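Local coordinates for protein putative methylthioribose-1-phosphate isomerase (Archaeoglobus fulgidus, PDB 1T5O) that probably interconverts 5-methylthioribose 1-phosphate and 5-methylthioribulose 1-phosphate, an aldose-ketose isomerisation of the methionine salvage pathway, at residues I15-L20 with G157-V162; D10-I15 with G54-A59. All blocks are in the same frame, centred on the assembly; numbering follows the deposited sequence.

Contact 1. Residues I15-L20 with G157-V162; sequences IDQTKL and GRLATV
Next to the predicted substrate site, the 3-10 turn at 17-19, which follows strand 12-15 of the N-terminal antiparallel sheet, faces the loop leading from strand 149-152 to helix 167-176 of the Rossmann-like domain, with Q17 opposite L159. The isobutyl group of L159 takes apolar contacts from two residues of 15-20, one on each methyl. L159 CD1 meets L20 CD2 tip to tip at 3.7 Å, while L159 CD2 lies 4.0 Å from CD1 of I15, whose side chain crosses that of L159 at about a right angle. Q17 runs alongside in the opposite sense. Extended beyond CG (chi2 178°), it brings its flat amide to the L159 backbone, and Q17 CD rests 3.7 Å from L159 CB. The amide then divides its polar work: OE1 accepts a hydrogen bond from R45, a predicted substrate-binding residue, and NE2 turns to the loop. A leucine in place of Q17 has no amide, and would probably leave the R45 guanidinium without this acceptor and L159 O without its weak donor. The bond from Q17 NE2 to L159 O is weak, 3.1 Å long and bent to 127° at the hydrogen.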
ATOM      1  N   ILE A  15     -23.908  12.958  -3.058  1.00 34.65           N
ATOM      2  CA  ILE A  15     -23.211  12.249  -4.115  1.00 33.55           C
ATOM      3  C   ILE A  15     -22.968  10.896  -3.445  1.00 32.44           C
ATOM      4  O   ILE A  15     -22.451  10.842  -2.325  1.00 31.79           O
ATOM      5  CB  ILE A  15     -21.845  12.898  -4.433  1.00 32.03           C
ATOM      6  CG1 ILE A  15     -22.031  14.102  -5.350  1.00 31.87           C
ATOM      7  CG2 ILE A  15     -20.914  11.872  -5.075  1.00 33.07           C
ATOM      8  CD1 ILE A  15     -20.758  14.913  -5.550  1.00 29.64           C
ATOM      9  N   ASP A  16     -23.338   9.809  -4.110  1.00 33.44           N
ATOM     10  CA  ASP A  16     -23.152   8.470  -3.533  1.00 33.58           C
ATOM     11  C   ASP A  16     -21.705   8.023  -3.776  1.00 32.73           C
ATOM     12  O   ASP A  16     -21.406   7.375  -4.780  1.00 31.58           O
ATOM     13  CB  ASP A  16     -24.103   7.464  -4.194  1.00 35.62           C
ATOM     14  CG  ASP A  16     -24.176   6.147  -3.446  1.00 37.42           C
ATOM     15  OD1 ASP A  16     -23.319   5.897  -2.574  1.00 37.12           O
ATOM     16  OD2 ASP A  16     -25.097   5.354  -3.730  1.00 40.65           O
ATOM     17  N   GLN A  17     -20.817   8.344  -2.841  1.00 31.04           N
ATOM     18  CA  GLN A  17     -19.406   8.007  -2.990  1.00 30.80           C
ATOM     19  C   GLN A  17     -19.097   6.521  -3.115  1.00 28.93           C
ATOM     20  O   GLN A  17     -18.105   6.151  -3.722  1.00 29.60           O
ATOM     21  CB  GLN A  17     -18.591   8.657  -1.860  1.00 30.63           C
ATOM     22  CG  GLN A  17     -18.413  10.159  -2.073  1.00 30.56           C
ATOM     23  CD  GLN A  17     -17.661  10.841  -0.946  1.00 31.65           C
ATOM     24  OE1 GLN A  17     -16.548  10.445  -0.605  1.00 33.04           O
ATOM     25  NE2 GLN A  17     -18.263  11.877  -0.365  1.00 31.13           N
ATOM     26  N   THR A  18     -19.950   5.667  -2.576  1.00 30.75           N
ATOM     27  CA  THR A  18     -19.718   4.232  -2.694  1.00 30.89           C
ATOM     28  C   THR A  18     -19.782   3.788  -4.165  1.00 31.54           C
ATOM     29  O   THR A  18     -19.321   2.703  -4.504  1.00 29.99           O
ATOM     30  CB  THR A  18     -20.763   3.422  -1.899  1.00 32.24           C
ATOM     31  OG1 THR A  18     -22.003   3.416  -2.616  1.00 32.75           O
ATOM     32  CG2 THR A  18     -20.978   4.044  -0.520  1.00 31.72           C
ATOM     33  N   LYS A  19     -20.334   4.636  -5.032  1.00 31.88           N
ATOM     34  CA  LYS A  19     -20.469   4.328  -6.458  1.00 32.36           C
ATOM     35  C   LYS A  19     -19.258   4.748  -7.273  1.00 30.91           C
ATOM     36  O   LYS A  19     -19.076   4.327  -8.426  1.00 28.41           O
ATOM     37  CB  LYS A  19     -21.705   5.034  -7.017  1.00 36.09           C
ATOM     38  CG  LYS A  19     -22.773   4.110  -7.545  1.00 40.73           C
ATOM     39  CD  LYS A  19     -23.398   3.312  -6.424  1.00 42.03           C
ATOM     40  CE  LYS A  19     -24.441   2.350  -6.972  1.00 44.60           C
ATOM     41  NZ  LYS A  19     -25.822   2.700  -6.517  1.00 46.13           N
ATOM     42  N   LEU A  20     -18.442   5.609  -6.683  1.00 29.26           N
ATOM     43  CA  LEU A  20     -17.232   6.099  -7.337  1.00 28.29           C
ATOM     44  C   LEU A  20     -16.196   4.989  -7.338  1.00 26.67           C
ATOM     45  O   LEU A  20     -16.210   4.141  -6.456  1.00 26.75           O
ATOM     46  CB  LEU A  20     -16.683   7.303  -6.561  1.00 28.77           C
ATOM     47  CG  LEU A  20     -16.986   8.751  -6.985  1.00 28.61           C
ATOM     48  CD1 LEU A  20     -18.052   8.829  -8.039  1.00 27.86           C
ATOM     49  CD2 LEU A  20     -17.329   9.569  -5.736  1.00 25.68           C
ATOM     50  N   GLY A 157     -10.420  16.460  -0.356  1.00 21.86           N
ATOM     51  CA  GLY A 157     -10.953  17.260  -1.437  1.00 21.54           C
ATOM     52  C   GLY A 157     -12.411  17.641  -1.267  1.00 22.60           C
ATOM     53  O   GLY A 157     -12.929  17.675  -0.148  1.00 20.46           O
ATOM     54  N   ARG A 158     -13.081  17.903  -2.391  1.00 23.32           N
ATOM     55  CA  ARG A 158     -14.468  18.347  -2.370  1.00 25.43           C
ATOM     56  C   ARG A 158     -15.474  17.258  -2.027  1.00 29.25           C
ATOM     57  O   ARG A 158     -16.625  17.557  -1.720  1.00 32.99           O
ATOM     58  CB  ARG A 158     -14.841  19.034  -3.709  1.00 25.44           C
ATOM     59  CG  ARG A 158     -14.801  18.150  -4.985  1.00 24.97           C
ATOM     60  CD  ARG A 158     -15.240  19.017  -6.179  1.00 28.92           C
ATOM     61  NE  ARG A 158     -15.240  18.372  -7.497  1.00 29.31           N
ATOM     62  CZ  ARG A 158     -16.170  17.531  -7.941  1.00 29.55           C
ATOM     63  NH1 ARG A 158     -17.199  17.191  -7.180  1.00 30.89           N
ATOM     64  NH2 ARG A 158     -16.090  17.063  -9.184  1.00 31.32           N
ATOM     65  N   LEU A 159     -15.065  16.000  -2.067  1.00 28.34           N
ATOM     66  CA  LEU A 159     -16.001  14.958  -1.701  1.00 29.57           C
ATOM     67  C   LEU A 159     -16.061  14.869  -0.167  1.00 31.12           C
ATOM     68  O   LEU A 159     -17.125  14.602   0.402  1.00 31.99           O
ATOM     69  CB  LEU A 159     -15.588  13.616  -2.329  1.00 28.53           C
ATOM     70  CG  LEU A 159     -15.767  13.562  -3.857  1.00 29.31           C
ATOM     71  CD1 LEU A 159     -15.167  12.271  -4.423  1.00 29.31           C
ATOM     72  CD2 LEU A 159     -17.251  13.674  -4.212  1.00 27.99           C
ATOM     73  N   ALA A 160     -14.925  15.161   0.482  1.00 30.10           N
ATOM     74  CA  ALA A 160     -14.778  15.119   1.937  1.00 29.54           C
ATOM     75  C   ALA A 160     -15.313  16.386   2.633  1.00 30.67           C
ATOM     76  O   ALA A 160     -15.399  16.454   3.872  1.00 31.67           O
ATOM     77  CB  ALA A 160     -13.304  14.916   2.287  1.00 27.87           C
ATOM     78  N   THR A 161     -15.639  17.402   1.846  1.00 27.81           N
ATOM     79  CA  THR A 161     -16.174  18.626   2.407  1.00 28.07           C
ATOM     80  C   THR A 161     -17.464  18.886   1.651  1.00 28.81           C
ATOM     81  O   THR A 161     -17.899  18.022   0.889  1.00 29.61           O
ATOM     82  CB  THR A 161     -15.177  19.787   2.235  1.00 26.19           C
ATOM     83  OG1 THR A 161     -14.860  19.954   0.849  1.00 27.64           O
ATOM     84  CG2 THR A 161     -13.899  19.495   3.001  1.00 25.19           C
ATOM     85  N   VAL A 162     -18.089  20.043   1.856  1.00 29.95           N
ATOM     86  CA  VAL A 162     -19.318  20.362   1.115  1.00 28.12           C
ATOM     87  C   VAL A 162     -18.884  20.682  -0.314  1.00 28.01           C
ATOM     88  O   VAL A 162     -19.527  20.258  -1.292  1.00 28.17           O
ATOM     89  CB  VAL A 162     -20.067  21.568   1.729  1.00 29.43           C
ATOM     90  CG1 VAL A 162     -21.172  22.022   0.798  1.00 27.36           C
ATOM     91  CG2 VAL A 162     -20.671  21.173   3.079  1.00 31.91           C
TER

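Contact 2. Residues D10-I15 with G54-A59; sequences DGLKLI and GAYGIA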
ATOM      1  N   ASP A  10     -34.908  20.521  -3.004  1.00 46.48           N
ATOM      2  CA  ASP A  10     -36.191  19.844  -2.852  1.00 47.36           C
ATOM      3  C   ASP A  10     -35.910  18.543  -2.119  1.00 46.46           C
ATOM      4  O   ASP A  10     -36.351  17.470  -2.528  1.00 47.08           O
ATOM      5  CB  ASP A  10     -36.836  19.554  -4.211  1.00 49.04           C
ATOM      6  CG  ASP A  10     -37.109  20.817  -5.009  1.00 51.70           C
ATOM      7  OD1 ASP A  10     -37.343  21.883  -4.395  1.00 52.17           O
ATOM      8  OD2 ASP A  10     -37.100  20.735  -6.258  1.00 53.92           O
ATOM      9  N   GLY A  11     -35.149  18.648  -1.034  1.00 45.25           N
ATOM     10  CA  GLY A  11     -34.812  17.473  -0.263  1.00 43.04           C
ATOM     11  C   GLY A  11     -33.315  17.291  -0.180  1.00 41.76           C
ATOM     12  O   GLY A  11     -32.565  17.885  -0.960  1.00 39.81           O
ATOM     13  N   LEU A  12     -32.890  16.457   0.767  1.00 39.72           N
ATOM     14  CA  LEU A  12     -31.474  16.184   0.986  1.00 39.97           C
ATOM     15  C   LEU A  12     -30.864  15.338  -0.127  1.00 38.31           C
ATOM     16  O   LEU A  12     -31.267  14.191  -0.335  1.00 38.28           O
ATOM     17  CB  LEU A  12     -31.289  15.466   2.322  1.00 38.73           C
ATOM     18  CG  LEU A  12     -29.931  15.583   3.020  1.00 40.74           C
ATOM     19  CD1 LEU A  12     -29.990  14.853   4.370  1.00 39.13           C
ATOM     20  CD2 LEU A  12     -28.828  15.011   2.129  1.00 40.65           C
ATOM     21  N   LYS A  13     -29.889  15.895  -0.830  1.00 37.41           N
ATOM     22  CA  LYS A  13     -29.220  15.163  -1.904  1.00 38.31           C
ATOM     23  C   LYS A  13     -27.742  14.962  -1.547  1.00 37.78           C
ATOM     24  O   LYS A  13     -27.118  15.864  -0.975  1.00 36.13           O
ATOM     25  CB  LYS A  13     -29.312  15.933  -3.219  1.00 38.98           C
ATOM     26  CG  LYS A  13     -30.716  16.377  -3.625  1.00 41.82           C
ATOM     27  CD  LYS A  13     -31.605  15.203  -4.035  1.00 43.71           C
ATOM     28  CE  LYS A  13     -32.955  15.707  -4.579  1.00 45.05           C
ATOM     29  NZ  LYS A  13     -32.758  16.609  -5.768  1.00 46.50           N
ATOM     30  N   LEU A  14     -27.199  13.784  -1.875  1.00 37.43           N
ATOM     31  CA  LEU A  14     -25.786  13.453  -1.624  1.00 38.31           C
ATOM     32  C   LEU A  14     -25.194  12.734  -2.823  1.00 36.98           C
ATOM     33  O   LEU A  14     -25.879  11.963  -3.501  1.00 36.82           O
ATOM     34  CB  LEU A  14     -25.591  12.449  -0.484  1.00 41.04           C
ATOM     35  CG  LEU A  14     -26.400  12.233   0.783  1.00 44.38           C
ATOM     36  CD1 LEU A  14     -26.066  10.854   1.305  1.00 46.21           C
ATOM     37  CD2 LEU A  14     -26.073  13.282   1.817  1.00 44.81           C
ATOM     38  N   ILE A  15     -23.908  12.958  -3.058  1.00 34.65           N
ATOM     39  CA  ILE A  15     -23.211  12.249  -4.115  1.00 33.55           C
ATOM     40  C   ILE A  15     -22.968  10.896  -3.445  1.00 32.44           C
ATOM     41  O   ILE A  15     -22.451  10.842  -2.325  1.00 31.79           O
ATOM     42  CB  ILE A  15     -21.845  12.898  -4.433  1.00 32.03           C
ATOM     43  CG1 ILE A  15     -22.031  14.102  -5.350  1.00 31.87           C
ATOM     44  CG2 ILE A  15     -20.914  11.872  -5.075  1.00 33.07           C
ATOM     45  CD1 ILE A  15     -20.758  14.913  -5.550  1.00 29.64           C
ATOM     46  N   GLY A  54     -25.407  16.170   9.504  1.00 32.20           N
ATOM     47  CA  GLY A  54     -26.086  16.305  10.779  1.00 31.05           C
ATOM     48  C   GLY A  54     -27.143  17.400  10.750  1.00 31.18           C
ATOM     49  O   GLY A  54     -28.269  17.185  11.197  1.00 30.95           O
ATOM     50  N   ALA A  55     -26.783  18.570  10.222  1.00 29.82           N
ATOM     51  CA  ALA A  55     -27.707  19.707  10.138  1.00 30.98           C
ATOM     52  C   ALA A  55     -28.856  19.472   9.165  1.00 30.41           C
ATOM     53  O   ALA A  55     -30.004  19.765   9.481  1.00 29.56           O
ATOM     54  CB  ALA A  55     -26.951  20.980   9.746  1.00 31.10           C
ATOM     55  N   TYR A  56     -28.556  18.968   7.973  1.00 30.58           N
ATOM     56  CA  TYR A  56     -29.624  18.713   7.011  1.00 31.42           C
ATOM     57  C   TYR A  56     -30.506  17.608   7.569  1.00 34.57           C
ATOM     58  O   TYR A  56     -31.690  17.525   7.239  1.00 34.03           O
ATOM     59  CB  TYR A  56     -29.067  18.282   5.654  1.00 28.52           C
ATOM     60  CG  TYR A  56     -28.502  19.421   4.832  1.00 26.35           C
ATOM     61  CD1 TYR A  56     -29.248  20.580   4.597  1.00 26.35           C
ATOM     62  CD2 TYR A  56     -27.247  19.320   4.244  1.00 27.62           C
ATOM     63  CE1 TYR A  56     -28.749  21.609   3.783  1.00 27.46           C
ATOM     64  CE2 TYR A  56     -26.740  20.329   3.430  1.00 26.31           C
ATOM     65  CZ  TYR A  56     -27.487  21.466   3.202  1.00 27.53           C
ATOM     66  OH  TYR A  56     -26.974  22.454   2.394  1.00 28.62           O
ATOM     67  N   GLY A  57     -29.913  16.762   8.418  1.00 35.77           N
ATOM     68  CA  GLY A  57     -30.662  15.673   9.019  1.00 37.97           C
ATOM     69  C   GLY A  57     -31.850  16.213   9.795  1.00 39.68           C
ATOM     70  O   GLY A  57     -32.957  15.690   9.681  1.00 40.66           O
ATOM     71  N   ILE A  58     -31.606  17.264  10.582  1.00 39.74           N
ATOM     72  CA  ILE A  58     -32.636  17.915  11.395  1.00 39.42           C
ATOM     73  C   ILE A  58     -33.675  18.590  10.495  1.00 40.07           C
ATOM     74  O   ILE A  58     -34.869  18.544  10.786  1.00 40.03           O
ATOM     75  CB  ILE A  58     -31.998  18.977  12.352  1.00 39.79           C
ATOM     76  CG1 ILE A  58     -30.996  18.299  13.301  1.00 37.68           C
ATOM     77  CG2 ILE A  58     -33.081  19.749  13.109  1.00 38.15           C
ATOM     78  CD1 ILE A  58     -31.545  17.094  14.095  1.00 38.56           C
ATOM     79  N   ALA A  59     -33.226  19.223   9.407  1.00 39.61           N
ATOM     80  CA  ALA A  59     -34.156  19.868   8.481  1.00 39.51           C
ATOM     81  C   ALA A  59     -35.006  18.765   7.854  1.00 39.76           C
ATOM     82  O   ALA A  59     -36.211  18.920   7.626  1.00 40.17           O
ATOM     83  CB  ALA A  59     -33.400  20.621   7.402  1.00 38.79           C
TER
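Strand 12-15 passes beside helix 47-61 with L12 and Y56 as the nearest backbone pair, their CA atoms 6.8 Å apart, and no hydrogen bond joins the two segments. The touch is made by the branched end of L12 against the root of the tyrosine side chain. L12 CD1 lies 3.8 Å from Y56 CB, and L12 CG is almost as near, at 3.9 Å from the same atom. L12 CD1 also approaches the helix backbone itself, 4.5 Å from G57 N; at G57 the helix carries no side chain. With CG anti to the backbone N (chi1 -156°) and the chain continuing extended (chi2 177°), L12 sends its methyl end to the helix although its first bond does not point there. This joins the middle strand of the three-stranded antiparallel N-terminal sheet, flanked by strands 6-8 and 26-29, to helix 47-61. Y56 starts toward the strand but its ring then leads away, with CG anti to the carbonyl carbon (chi1 -77°). The L12 and Y56 side chains cross at a slant, and L12 CG approaches the ring obliquely. The Y56 side chain also touches W8 of strand 6-8 and A122 and A126 of helix 111-141, while L12 packs on I6 within the sheet.

Overall arrangement
From the N terminus the chain enters the three-stranded sheet, and its middle strand supplies the first segment of contact 2. Helix 47-61 closes that loop, with 38 residues between the segments. I15, shared by both contacts, carries the strand into the 3-10 turn of contact 1, whose partner loop, 157-162, is separated from 15-20 by 136 residues, 85 of them helical. Along the sequence the two closures cross rather than nest: 54-59 falls inside the span of contact 1, while 10-15 begins before it. The centres of the two contacts lie about 14 Å apart; contact 2 ties the sheet to a neighbouring helix, and contact 1 ties its continuation to a loop of the Rossmann-like domain.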